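Local coordinates for staphylococcal nuclease domain-containing protein 1 (Drosophila melanogaster, PDB 2WAC), which cleaves DNA and RNA as an endonuclease, associates with the RNA-induced silencing complex and binds peptides carrying symmetrically dimethylated arginine through its Tudor domain, at residues Gly26-Ser31 and Lys110-Glu115; Ala60-Asp65 and Val83-Tyr88; Val182-Arg187 and Ala201-Ala206. All coordinates share one frame; numbering follows the deposited sequence.

Contact 1. Residues Gly26-Ser31 and Lys110-Glu115; sequences GSKLES and KPYATE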
ATOM      1  N   GLY A  26       5.724  15.130  -0.166  1.00 29.43           N
ATOM      2  CA  GLY A  26       7.062  14.588  -0.414  1.00 29.37           C
ATOM      3  C   GLY A  26       8.176  15.295   0.337  1.00 29.33           C
ATOM      4  O   GLY A  26       9.058  14.645   0.906  1.00 29.33           O
ATOM      5  N   SER A  27       8.131  16.626   0.340  1.00 29.18           N
ATOM      6  CA  SER A  27       9.124  17.444   1.040  1.00 28.99           C
ATOM      7  C   SER A  27       9.013  17.324   2.561  1.00 28.76           C
ATOM      8  O   SER A  27      10.018  17.412   3.270  1.00 28.67           O
ATOM      9  CB  SER A  27       9.007  18.911   0.618  1.00 29.03           C
ATOM     10  OG  SER A  27       7.746  19.448   0.976  1.00 29.15           O
ATOM     11  N   LYS A  28       7.788  17.130   3.050  1.00 28.41           N
ATOM     12  CA  LYS A  28       7.532  16.935   4.477  1.00 28.08           C
ATOM     13  C   LYS A  28       8.220  15.682   5.030  1.00 27.60           C
ATOM     14  O   LYS A  28       8.854  15.733   6.087  1.00 27.54           O
ATOM     15  CB  LYS A  28       6.025  16.878   4.752  1.00 28.22           C
ATOM     16  CG  LYS A  28       5.367  18.228   5.023  1.00 28.73           C
ATOM     17  CD  LYS A  28       5.686  18.732   6.429  1.00 29.51           C
ATOM     18  CE  LYS A  28       4.771  19.886   6.820  1.00 29.79           C
ATOM     19  NZ  LYS A  28       5.055  20.353   8.206  1.00 30.12           N
ATOM     20  N   LEU A  29       8.090  14.569   4.308  1.00 27.05           N
ATOM     21  CA  LEU A  29       8.719  13.304   4.695  1.00 26.47           C
ATOM     22  C   LEU A  29      10.240  13.366   4.568  1.00 26.11           C
ATOM     23  O   LEU A  29      10.965  12.892   5.449  1.00 26.00           O
ATOM     24  CB  LEU A  29       8.164  12.140   3.861  1.00 26.44           C
ATOM     25  CG  LEU A  29       8.815  10.760   4.045  1.00 26.43           C
ATOM     26  CD1 LEU A  29       8.631  10.229   5.466  1.00 26.15           C
ATOM     27  CD2 LEU A  29       8.284   9.770   3.024  1.00 26.32           C
ATOM     28  N   GLU A  30      10.704  13.948   3.465  1.00 25.71           N
ATOM     29  CA  GLU A  30      12.128  14.147   3.190  1.00 25.34           C
ATOM     30  C   GLU A  30      12.825  14.868   4.347  1.00 24.97           C
ATOM     31  O   GLU A  30      13.911  14.467   4.776  1.00 24.95           O
ATOM     32  CB  GLU A  30      12.285  14.924   1.877  1.00 25.40           C
ATOM     33  CG  GLU A  30      13.637  15.590   1.653  1.00 25.81           C
ATOM     34  CD  GLU A  30      13.552  16.747   0.673  1.00 26.18           C
ATOM     35  OE1 GLU A  30      13.268  16.507  -0.520  1.00 26.68           O
ATOM     36  OE2 GLU A  30      13.773  17.899   1.101  1.00 26.30           O
ATOM     37  N   SER A  31      12.181  15.923   4.845  1.00 24.54           N
ATOM     38  CA  SER A  31      12.687  16.712   5.967  1.00 24.19           C
ATOM     39  C   SER A  31      12.697  15.919   7.279  1.00 23.95           C
ATOM     40  O   SER A  31      13.666  15.984   8.035  1.00 23.96           O
ATOM     41  CB  SER A  31      11.863  17.994   6.122  1.00 24.14           C
ATOM     42  OG  SER A  31      12.258  18.725   7.269  1.00 24.05           O
ATOM     43  N   LYS A 110       1.064  12.827  11.012  1.00 28.64           N
ATOM     44  CA  LYS A 110       0.297  11.658  10.601  1.00 28.29           C
ATOM     45  C   LYS A 110       1.150  10.800   9.668  1.00 27.83           C
ATOM     46  O   LYS A 110       2.082  11.315   9.044  1.00 27.73           O
ATOM     47  CB  LYS A 110      -0.994  12.084   9.881  1.00 28.32           C
ATOM     48  CG  LYS A 110      -1.863  13.112  10.617  1.00 28.89           C
ATOM     49  CD  LYS A 110      -1.627  14.536  10.103  1.00 29.50           C
ATOM     50  CE  LYS A 110      -0.630  15.301  10.968  1.00 29.56           C
ATOM     51  NZ  LYS A 110       0.256  16.187  10.156  1.00 29.44           N
ATOM     52  N   PRO A 111       0.847   9.490   9.576  1.00 27.47           N
ATOM     53  CA  PRO A 111       1.598   8.631   8.655  1.00 27.16           C
ATOM     54  C   PRO A 111       1.609   9.170   7.220  1.00 26.87           C
ATOM     55  O   PRO A 111       0.572   9.614   6.721  1.00 26.76           O
ATOM     56  CB  PRO A 111       0.835   7.308   8.718  1.00 27.23           C
ATOM     57  CG  PRO A 111       0.220   7.301  10.075  1.00 27.33           C
ATOM     58  CD  PRO A 111      -0.174   8.728  10.321  1.00 27.48           C
ATOM     59  N   TYR A 112       2.774   9.134   6.572  1.00 26.48           N
ATOM     60  CA  TYR A 112       2.909   9.660   5.208  1.00 26.33           C
ATOM     61  C   TYR A 112       2.489   8.684   4.105  1.00 26.01           C
ATOM     62  O   TYR A 112       2.461   9.045   2.928  1.00 26.19           O
ATOM     63  CB  TYR A 112       4.314  10.235   4.969  1.00 26.38           C
ATOM     64  CG  TYR A 112       4.488  11.594   5.608  1.00 26.88           C
ATOM     65  CD1 TYR A 112       3.862  12.720   5.070  1.00 27.35           C
ATOM     66  CD2 TYR A 112       5.252  11.753   6.763  1.00 27.19           C
ATOM     67  CE1 TYR A 112       4.001  13.970   5.659  1.00 27.87           C
ATOM     68  CE2 TYR A 112       5.400  13.002   7.359  1.00 27.58           C
ATOM     69  CZ  TYR A 112       4.772  14.104   6.801  1.00 27.92           C
ATOM     70  OH  TYR A 112       4.911  15.341   7.385  1.00 28.49           O
ATOM     71  N   ALA A 113       2.143   7.460   4.497  1.00 25.54           N
ATOM     72  CA  ALA A 113       1.562   6.481   3.580  1.00 25.13           C
ATOM     73  C   ALA A 113       0.196   6.009   4.079  1.00 24.88           C
ATOM     74  O   ALA A 113      -0.015   5.853   5.284  1.00 24.79           O
ATOM     75  CB  ALA A 113       2.503   5.298   3.387  1.00 25.03           C
ATOM     76  N   THR A 114      -0.723   5.788   3.142  1.00 24.57           N
ATOM     77  CA  THR A 114      -2.086   5.357   3.454  1.00 24.28           C
ATOM     78  C   THR A 114      -2.429   4.110   2.646  1.00 24.05           C
ATOM     79  O   THR A 114      -2.167   4.056   1.443  1.00 23.87           O
ATOM     80  CB  THR A 114      -3.113   6.478   3.148  1.00 24.32           C
ATOM     81  OG1 THR A 114      -2.705   7.689   3.794  1.00 24.28           O
ATOM     82  CG2 THR A 114      -4.516   6.096   3.630  1.00 24.24           C
ATOM     83  N   GLU A 115      -3.013   3.114   3.312  1.00 23.81           N
ATOM     84  CA  GLU A 115      -3.423   1.878   2.648  1.00 23.44           C
ATOM     85  C   GLU A 115      -4.801   1.994   1.991  1.00 23.26           C
ATOM     86  O   GLU A 115      -5.725   2.575   2.561  1.00 23.09           O
ATOM     87  CB  GLU A 115      -3.406   0.700   3.627  1.00 23.47           C
ATOM     88  CG  GLU A 115      -3.489  -0.664   2.947  1.00 23.28           C
ATOM     89  CD  GLU A 115      -3.368  -1.832   3.913  1.00 23.31           C
ATOM     90  OE1 GLU A 115      -3.371  -1.613   5.147  1.00 23.11           O
ATOM     91  OE2 GLU A 115      -3.275  -2.978   3.428  1.00 22.83           O
TER

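Contact 2. Residues Ala60-Asp65 and Val83-Tyr88; sequences AQFTLD and VLYIDY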
ATOM      1  N   ALA A  60      12.356   2.389  14.423  1.00 23.79           N
ATOM      2  CA  ALA A  60      12.828   1.047  14.104  1.00 23.46           C
ATOM      3  C   ALA A  60      13.970   1.103  13.103  1.00 23.38           C
ATOM      4  O   ALA A  60      13.876   1.790  12.080  1.00 23.07           O
ATOM      5  CB  ALA A  60      11.688   0.199  13.559  1.00 23.39           C
ATOM      6  N   GLN A  61      15.045   0.378  13.407  1.00 23.34           N
ATOM      7  CA  GLN A  61      16.198   0.284  12.517  1.00 23.42           C
ATOM      8  C   GLN A  61      15.973  -0.835  11.498  1.00 23.41           C
ATOM      9  O   GLN A  61      16.136  -2.020  11.808  1.00 23.29           O
ATOM     10  CB  GLN A  61      17.485   0.057  13.317  1.00 23.47           C
ATOM     11  CG  GLN A  61      18.767   0.425  12.570  1.00 23.79           C
ATOM     12  CD  GLN A  61      20.029  -0.001  13.308  1.00 24.55           C
ATOM     13  OE1 GLN A  61      19.996  -0.883  14.166  1.00 24.82           O
ATOM     14  NE2 GLN A  61      21.151   0.625  12.970  1.00 24.62           N
ATOM     15  N   PHE A  62      15.580  -0.431  10.291  1.00 23.48           N
ATOM     16  CA  PHE A  62      15.289  -1.327   9.167  1.00 23.62           C
ATOM     17  C   PHE A  62      16.468  -2.267   8.916  1.00 23.84           C
ATOM     18  O   PHE A  62      17.615  -1.821   8.850  1.00 23.74           O
ATOM     19  CB  PHE A  62      14.973  -0.469   7.928  1.00 23.65           C
ATOM     20  CG  PHE A  62      14.392  -1.227   6.752  1.00 23.51           C
ATOM     21  CD1 PHE A  62      13.677  -2.410   6.920  1.00 23.35           C
ATOM     22  CD2 PHE A  62      14.528  -0.709   5.464  1.00 23.81           C
ATOM     23  CE1 PHE A  62      13.140  -3.085   5.824  1.00 23.46           C
ATOM     24  CE2 PHE A  62      13.985  -1.369   4.361  1.00 23.76           C
ATOM     25  CZ  PHE A  62      13.289  -2.563   4.543  1.00 23.77           C
ATOM     26  N   THR A  63      16.186  -3.565   8.797  1.00 24.15           N
ATOM     27  CA  THR A  63      17.243  -4.572   8.622  1.00 24.52           C
ATOM     28  C   THR A  63      17.958  -4.462   7.276  1.00 24.65           C
ATOM     29  O   THR A  63      19.081  -4.946   7.131  1.00 24.76           O
ATOM     30  CB  THR A  63      16.732  -6.024   8.802  1.00 24.50           C
ATOM     31  OG1 THR A  63      15.697  -6.305   7.850  1.00 24.64           O
ATOM     32  CG2 THR A  63      16.207  -6.240  10.198  1.00 24.72           C
ATOM     33  N   LEU A  64      17.312  -3.825   6.299  1.00 24.80           N
ATOM     34  CA  LEU A  64      17.891  -3.684   4.963  1.00 24.94           C
ATOM     35  C   LEU A  64      19.059  -2.695   4.901  1.00 24.98           C
ATOM     36  O   LEU A  64      20.113  -3.014   4.344  1.00 25.05           O
ATOM     37  CB  LEU A  64      16.824  -3.292   3.933  1.00 25.07           C
ATOM     38  CG  LEU A  64      17.330  -3.095   2.499  1.00 25.29           C
ATOM     39  CD1 LEU A  64      17.596  -4.444   1.852  1.00 25.45           C
ATOM     40  CD2 LEU A  64      16.350  -2.284   1.669  1.00 25.62           C
ATOM     41  N   ASP A  65      18.869  -1.506   5.470  1.00 24.95           N
ATOM     42  CA  ASP A  65      19.839  -0.417   5.315  1.00 24.93           C
ATOM     43  C   ASP A  65      20.459   0.087   6.624  1.00 24.94           C
ATOM     44  O   ASP A  65      21.340   0.951   6.603  1.00 24.95           O
ATOM     45  CB  ASP A  65      19.216   0.748   4.521  1.00 24.96           C
ATOM     46  CG  ASP A  65      18.007   1.375   5.219  1.00 25.09           C
ATOM     47  OD1 ASP A  65      17.540   0.849   6.254  1.00 25.24           O
ATOM     48  OD2 ASP A  65      17.520   2.410   4.718  1.00 25.45           O
ATOM     49  N   VAL A  83       6.473  -4.982  12.977  1.00 21.62           N
ATOM     50  CA  VAL A  83       6.259  -3.543  12.818  1.00 21.55           C
ATOM     51  C   VAL A  83       5.812  -3.165  11.405  1.00 21.56           C
ATOM     52  O   VAL A  83       6.118  -3.864  10.437  1.00 21.53           O
ATOM     53  CB  VAL A  83       7.511  -2.696  13.230  1.00 21.49           C
ATOM     54  CG1 VAL A  83       7.954  -3.026  14.653  1.00 21.60           C
ATOM     55  CG2 VAL A  83       8.672  -2.874  12.238  1.00 21.42           C
ATOM     56  N   LEU A  84       5.072  -2.064  11.313  1.00 21.52           N
ATOM     57  CA  LEU A  84       4.698  -1.458  10.042  1.00 21.51           C
ATOM     58  C   LEU A  84       5.450  -0.143   9.895  1.00 21.48           C
ATOM     59  O   LEU A  84       5.387   0.707  10.781  1.00 21.42           O
ATOM     60  CB  LEU A  84       3.184  -1.206   9.980  1.00 21.42           C
ATOM     61  CG  LEU A  84       2.670  -0.238   8.899  1.00 21.48           C
ATOM     62  CD1 LEU A  84       2.740  -0.856   7.505  1.00 20.96           C
ATOM     63  CD2 LEU A  84       1.253   0.249   9.202  1.00 21.04           C
ATOM     64  N   TYR A  85       6.164   0.020   8.783  1.00 21.52           N
ATOM     65  CA  TYR A  85       6.842   1.281   8.490  1.00 21.52           C
ATOM     66  C   TYR A  85       5.833   2.275   7.921  1.00 21.54           C
ATOM     67  O   TYR A  85       5.516   2.252   6.731  1.00 21.45           O
ATOM     68  CB  TYR A  85       8.047   1.052   7.568  1.00 21.60           C
ATOM     69  CG  TYR A  85       9.115   0.216   8.237  1.00 21.58           C
ATOM     70  CD1 TYR A  85      10.001   0.789   9.150  1.00 22.02           C
ATOM     71  CD2 TYR A  85       9.220  -1.153   7.988  1.00 21.73           C
ATOM     72  CE1 TYR A  85      10.977   0.025   9.788  1.00 22.19           C
ATOM     73  CE2 TYR A  85      10.193  -1.928   8.621  1.00 22.21           C
ATOM     74  CZ  TYR A  85      11.068  -1.329   9.520  1.00 22.29           C
ATOM     75  OH  TYR A  85      12.034  -2.080  10.154  1.00 22.18           O
ATOM     76  N   ILE A  86       5.333   3.138   8.807  1.00 21.66           N
ATOM     77  CA  ILE A  86       4.121   3.938   8.566  1.00 21.68           C
ATOM     78  C   ILE A  86       4.208   4.974   7.446  1.00 21.86           C
ATOM     79  O   ILE A  86       3.182   5.441   6.944  1.00 21.92           O
ATOM     80  CB  ILE A  86       3.607   4.628   9.871  1.00 21.69           C
ATOM     81  CG1 ILE A  86       4.699   5.502  10.507  1.00 21.30           C
ATOM     82  CG2 ILE A  86       3.074   3.585  10.861  1.00 21.13           C
ATOM     83  CD1 ILE A  86       4.165   6.630  11.381  1.00 21.21           C
ATOM     84  N   ASP A  87       5.426   5.327   7.052  1.00 22.01           N
ATOM     85  CA  ASP A  87       5.617   6.330   6.011  1.00 22.19           C
ATOM     86  C   ASP A  87       5.833   5.713   4.625  1.00 22.39           C
ATOM     87  O   ASP A  87       5.946   6.440   3.630  1.00 22.35           O
ATOM     88  CB  ASP A  87       6.762   7.274   6.391  1.00 22.09           C
ATOM     89  CG  ASP A  87       6.465   8.077   7.649  1.00 21.96           C
ATOM     90  OD1 ASP A  87       5.296   8.481   7.846  1.00 21.82           O
ATOM     91  OD2 ASP A  87       7.399   8.311   8.442  1.00 21.61           O
ATOM     92  N   TYR A  88       5.865   4.379   4.570  1.00 22.58           N
ATOM     93  CA  TYR A  88       6.153   3.642   3.330  1.00 22.81           C
ATOM     94  C   TYR A  88       5.185   2.494   3.046  1.00 22.91           C
ATOM     95  O   TYR A  88       4.758   2.310   1.903  1.00 23.17           O
ATOM     96  CB  TYR A  88       7.601   3.135   3.327  1.00 22.84           C
ATOM     97  CG  TYR A  88       8.604   4.259   3.417  1.00 22.89           C
ATOM     98  CD1 TYR A  88       9.060   4.905   2.269  1.00 22.88           C
ATOM     99  CD2 TYR A  88       9.072   4.701   4.657  1.00 22.91           C
ATOM    100  CE1 TYR A  88       9.970   5.956   2.351  1.00 22.82           C
ATOM    101  CE2 TYR A  88       9.976   5.750   4.748  1.00 22.70           C
ATOM    102  CZ  TYR A  88      10.423   6.370   3.594  1.00 22.71           C
ATOM    103  OH  TYR A  88      11.322   7.405   3.689  1.00 22.47           O
TER

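Contact 3. Residues Val182-Arg187 and Ala201-Ala206; sequences VLAEQR and AAQEAA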
ATOM      1  N   VAL A 182      -7.192 -10.633 -13.532  1.00 24.71           N
ATOM      2  CA  VAL A 182      -7.974 -10.653 -12.295  1.00 24.63           C
ATOM      3  C   VAL A 182      -9.470 -10.754 -12.587  1.00 24.86           C
ATOM      4  O   VAL A 182      -9.904 -10.619 -13.735  1.00 24.86           O
ATOM      5  CB  VAL A 182      -7.714  -9.397 -11.407  1.00 24.65           C
ATOM      6  CG1 VAL A 182      -6.296  -9.397 -10.841  1.00 24.27           C
ATOM      7  CG2 VAL A 182      -8.007  -8.110 -12.172  1.00 24.06           C
ATOM      8  N   LEU A 183     -10.250 -10.991 -11.536  1.00 25.05           N
ATOM      9  CA  LEU A 183     -11.703 -11.025 -11.637  1.00 25.31           C
ATOM     10  C   LEU A 183     -12.309  -9.682 -11.242  1.00 25.42           C
ATOM     11  O   LEU A 183     -11.739  -8.943 -10.434  1.00 25.42           O
ATOM     12  CB  LEU A 183     -12.280 -12.151 -10.767  1.00 25.40           C
ATOM     13  CG  LEU A 183     -11.824 -13.589 -11.053  1.00 25.62           C
ATOM     14  CD1 LEU A 183     -12.250 -14.526  -9.930  1.00 25.85           C
ATOM     15  CD2 LEU A 183     -12.350 -14.090 -12.396  1.00 25.91           C
ATOM     16  N   ALA A 184     -13.454  -9.365 -11.838  1.00 25.62           N
ATOM     17  CA  ALA A 184     -14.227  -8.189 -11.464  1.00 25.84           C
ATOM     18  C   ALA A 184     -15.124  -8.544 -10.286  1.00 26.03           C
ATOM     19  O   ALA A 184     -15.705  -9.631 -10.248  1.00 26.13           O
ATOM     20  CB  ALA A 184     -15.062  -7.707 -12.640  1.00 25.83           C
ATOM     21  N   GLU A 185     -15.229  -7.631  -9.325  1.00 26.16           N
ATOM     22  CA  GLU A 185     -16.058  -7.853  -8.145  1.00 26.28           C
ATOM     23  C   GLU A 185     -17.457  -7.276  -8.335  1.00 26.05           C
ATOM     24  O   GLU A 185     -17.620  -6.132  -8.765  1.00 26.07           O
ATOM     25  CB  GLU A 185     -15.397  -7.256  -6.898  1.00 26.48           C
ATOM     26  CG  GLU A 185     -16.172  -7.476  -5.598  1.00 27.54           C
ATOM     27  CD  GLU A 185     -15.569  -6.741  -4.413  1.00 28.94           C
ATOM     28  OE1 GLU A 185     -14.824  -5.762  -4.620  1.00 30.05           O
ATOM     29  OE2 GLU A 185     -15.848  -7.146  -3.264  1.00 30.06           O
ATOM     30  N   GLN A 186     -18.457  -8.092  -8.017  1.00 25.71           N
ATOM     31  CA  GLN A 186     -19.845  -7.665  -8.017  1.00 25.35           C
ATOM     32  C   GLN A 186     -20.254  -7.278  -6.596  1.00 24.90           C
ATOM     33  O   GLN A 186     -20.139  -8.085  -5.672  1.00 25.00           O
ATOM     34  CB  GLN A 186     -20.739  -8.792  -8.552  1.00 25.46           C
ATOM     35  CG  GLN A 186     -22.236  -8.490  -8.545  1.00 25.81           C
ATOM     36  CD  GLN A 186     -22.616  -7.360  -9.481  1.00 26.36           C
ATOM     37  OE1 GLN A 186     -22.257  -7.365 -10.660  1.00 26.80           O
ATOM     38  NE2 GLN A 186     -23.349  -6.384  -8.959  1.00 26.72           N
ATOM     39  N   ARG A 187     -20.702  -6.035  -6.427  1.00 24.26           N
ATOM     40  CA  ARG A 187     -21.269  -5.567  -5.155  1.00 23.67           C
ATOM     41  C   ARG A 187     -22.384  -4.536  -5.364  1.00 23.35           C
ATOM     42  O   ARG A 187     -22.527  -3.976  -6.454  1.00 23.14           O
ATOM     43  CB  ARG A 187     -20.184  -5.050  -4.199  1.00 23.66           C
ATOM     44  CG  ARG A 187     -19.295  -3.938  -4.740  1.00 23.39           C
ATOM     45  CD  ARG A 187     -18.074  -3.750  -3.850  1.00 22.66           C
ATOM     46  NE  ARG A 187     -18.434  -3.330  -2.494  1.00 22.80           N
ATOM     47  CZ  ARG A 187     -17.631  -3.410  -1.436  1.00 22.72           C
ATOM     48  NH1 ARG A 187     -16.405  -3.906  -1.554  1.00 22.30           N
ATOM     49  NH2 ARG A 187     -18.059  -2.999  -0.249  1.00 22.86           N
ATOM     50  N   ALA A 201     -18.164  -5.773 -17.822  1.00 23.71           N
ATOM     51  CA  ALA A 201     -18.025  -5.777 -19.279  1.00 23.57           C
ATOM     52  C   ALA A 201     -16.585  -6.041 -19.723  1.00 23.51           C
ATOM     53  O   ALA A 201     -16.356  -6.748 -20.705  1.00 23.49           O
ATOM     54  CB  ALA A 201     -18.531  -4.463 -19.861  1.00 23.62           C
ATOM     55  N   ALA A 202     -15.625  -5.466 -18.999  1.00 23.48           N
ATOM     56  CA  ALA A 202     -14.203  -5.706 -19.248  1.00 23.44           C
ATOM     57  C   ALA A 202     -13.842  -7.180 -19.046  1.00 23.47           C
ATOM     58  O   ALA A 202     -13.127  -7.763 -19.865  1.00 23.28           O
ATOM     59  CB  ALA A 202     -13.345  -4.814 -18.361  1.00 23.45           C
ATOM     60  N   GLN A 203     -14.348  -7.773 -17.962  1.00 23.59           N
ATOM     61  CA  GLN A 203     -14.159  -9.204 -17.694  1.00 23.93           C
ATOM     62  C   GLN A 203     -14.722 -10.053 -18.829  1.00 24.09           C
ATOM     63  O   GLN A 203     -14.090 -11.019 -19.270  1.00 24.06           O
ATOM     64  CB  GLN A 203     -14.802  -9.610 -16.361  1.00 23.86           C
ATOM     65  CG  GLN A 203     -14.738 -11.109 -16.084  1.00 24.22           C
ATOM     66  CD  GLN A 203     -15.365 -11.504 -14.765  1.00 24.65           C
ATOM     67  OE1 GLN A 203     -14.754 -11.367 -13.707  1.00 24.99           O
ATOM     68  NE2 GLN A 203     -16.588 -12.016 -14.823  1.00 25.21           N
ATOM     69  N   GLU A 204     -15.911  -9.675 -19.295  1.00 24.34           N
ATOM     70  CA  GLU A 204     -16.585 -10.349 -20.401  1.00 24.66           C
ATOM     71  C   GLU A 204     -15.804 -10.285 -21.709  1.00 24.56           C
ATOM     72  O   GLU A 204     -15.765 -11.263 -22.457  1.00 24.54           O
ATOM     73  CB  GLU A 204     -17.988  -9.773 -20.603  1.00 24.77           C
ATOM     74  CG  GLU A 204     -19.095 -10.621 -20.003  1.00 25.86           C
ATOM     75  CD  GLU A 204     -19.195 -11.994 -20.648  1.00 27.09           C
ATOM     76  OE1 GLU A 204     -19.226 -12.076 -21.895  1.00 27.80           O
ATOM     77  OE2 GLU A 204     -19.245 -12.994 -19.903  1.00 28.13           O
ATOM     78  N   ALA A 205     -15.197  -9.131 -21.978  1.00 24.57           N
ATOM     79  CA  ALA A 205     -14.378  -8.936 -23.171  1.00 24.60           C
ATOM     80  C   ALA A 205     -13.145  -9.838 -23.144  1.00 24.61           C
ATOM     81  O   ALA A 205     -12.793 -10.448 -24.157  1.00 24.63           O
ATOM     82  CB  ALA A 205     -13.969  -7.477 -23.301  1.00 24.78           C
ATOM     83  N   ALA A 206     -12.506  -9.917 -21.978  1.00 24.48           N
ATOM     84  CA  ALA A 206     -11.350 -10.790 -21.762  1.00 24.42           C
ATOM     85  C   ALA A 206     -11.728 -12.261 -21.912  1.00 24.41           C
ATOM     86  O   ALA A 206     -10.936 -13.061 -22.417  1.00 24.27           O
ATOM     87  CB  ALA A 206     -10.739 -10.536 -20.390  1.00 24.36           C
TER

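Contact 1. Residues Gly26-Ser31 and Lys110-Glu115
Tyr112 presses its ring against Leu29 and Lys28 on the first turn of helix 26-42, where the extended Tudor domain joins its helix to the chain leading into strand 113-118 of the staphylococcal nuclease-like sheet. The tight part is the ring with its phenol oxygen. Leu29 lays its CB over one face, and its CD1 lies 3.9 Å from Tyr112 CD2; across the opposite face sits the carbonyl oxygen of Lys110, so the flat ring is held between helix and its own loop. Closest of all, Lys28 CB lies 3.2 Å from Tyr112 OH. With CG anti to the carbonyl carbon (chi1 -77°), the tyrosine reaches out to the helix, and the CA atoms of Leu29 and Tyr112 come within 6.9 Å. Tyrosine suits this place because its flat ring offers Leu29 a face while its hydroxyl is hydrogen-bonded to Glu109, a polar finish for a surface contact.

The loose side is the rest of the lysine. Beyond its aliphatic base the chain bends at chi2 and its amino end leads away, as fits an exposed lysine, leaving Lys28 NZ 6.6 Å from Lys110 NZ.

Contact 2. Residues Ala60-Asp65 and Val83-Tyr88
Phe62 and Tyr85 lean together at an oblique angle, their ring planes turned 58° from one another and their centroids 5.1 Å apart, so the pair is neither a stack nor a T-shaped arrangement. Phe62 touches with a single ring corner: Phe62 CD1 lies 3.6 Å from Tyr85 OH, and slightly farther from CZ and CE2. That corner comes forward because the phenylalanine CG stands anti to the backbone N (chi1 -169°). Its backbone takes part as well, with Phe62 CA 3.5 Å from Tyr85 OH. Leu64, two residues on, lays its CB over one face of the Phe62 ring.

Tyr85 is flanked at its far end. While CE2 meets Phe62, CE1 meets the methyl of Ala60, with Ala60 CB 3.8 Å from Tyr85 CE1. A small residue fits at position 60, since its CB points toward the tyrosine and already touches the ring. The phenol oxygen, set among carbon atoms of Phe62, finds its hydrogen-bond partner in Glu92, whose other carboxylate oxygen bonds Thr63 OG1; one acid thus ties the loop after strand 57-61 to the tyrosine.

Residues 62-90 are involved in dimethylarginine binding, and Phe62, Tyr69, Tyr85 and Tyr88 are consistent with the aromatic cage by which Tudor domains hold methylated side chains; Asn90 touches both Phe62 and Tyr85.

In the antiparallel SH3-like Tudor barrel, strand 68-77 runs between strands 57-61 and 80-85 and hydrogen-bonds to both, through Tyr69 to Ala60 and through Lys72 to Leu84, while strand 91-95 flanks strand 80-85 and brings Leu94 against Tyr85. Helix 26-42 packs on the loop after Tyr85, with Leu29 on Asp87 and Met33 on Tyr88.

Contact 3. Residues Val182-Arg187 and Ala201-Ala206
Ala184 donates its backbone N-H to the side-chain amide oxygen of Gln203, with N and OE1 3.0 Å apart and a nearly straight N-H...O angle of 166°. The donor stands tilted 31° from the plane of the glutamine carbonyl. The oxygen also touches carbon atoms: Leu183 CA lies 3.7 Å and Ala184 CB 3.8 Å from Gln203 OE1. Alanine suits the strand here, because its short side chain points toward the helix and lets the helix come near. Gln203 reaches across as an extended chain as far as its amide, which is turned at chi3 (-80°).

Farther out, strand 183-184 is held by strand 121-122 through the backbone pairing of Leu183 with Ala122, which Glu185 and Leu120 continue just beyond. Val177 and Trp214 touch the side chain of Gln203. With an alanine in place of Gln203, the Ala184 N-H is likely to lose this acceptor, and a gap would probably open between strand and helix.

The contact thus joins helix 193-208 to a short two-stranded sheet in the C-terminal part of the fragment. Its chemistry is that of a neutral side-chain amide serving the N-H on the side away from strand 121-122, much as a further strand would, directional yet without charge.

Contacts 1 and 2 form one continuous region, their centres 14 Å apart. The chain leaves helix 26-42, builds the Tudor strands that hold contact 2, and returns at 110-115 to complete contact 1. They meet at Asp87: its OD1 lies 2.9 Å from Tyr112 N, a probable hydrogen bond, and its CB lies 3.6 Å from Leu29 CD1. The loop following Tyr85, part of the dimethylarginine-binding region, is thereby tied to segment 110-115 and packs on the helix. Contact 3 stands apart, later in the chain and on the opposite side of its centre; its nearest atoms are about 13 Å from contact 1 and about 21 Å from contact 2, so it touches neither.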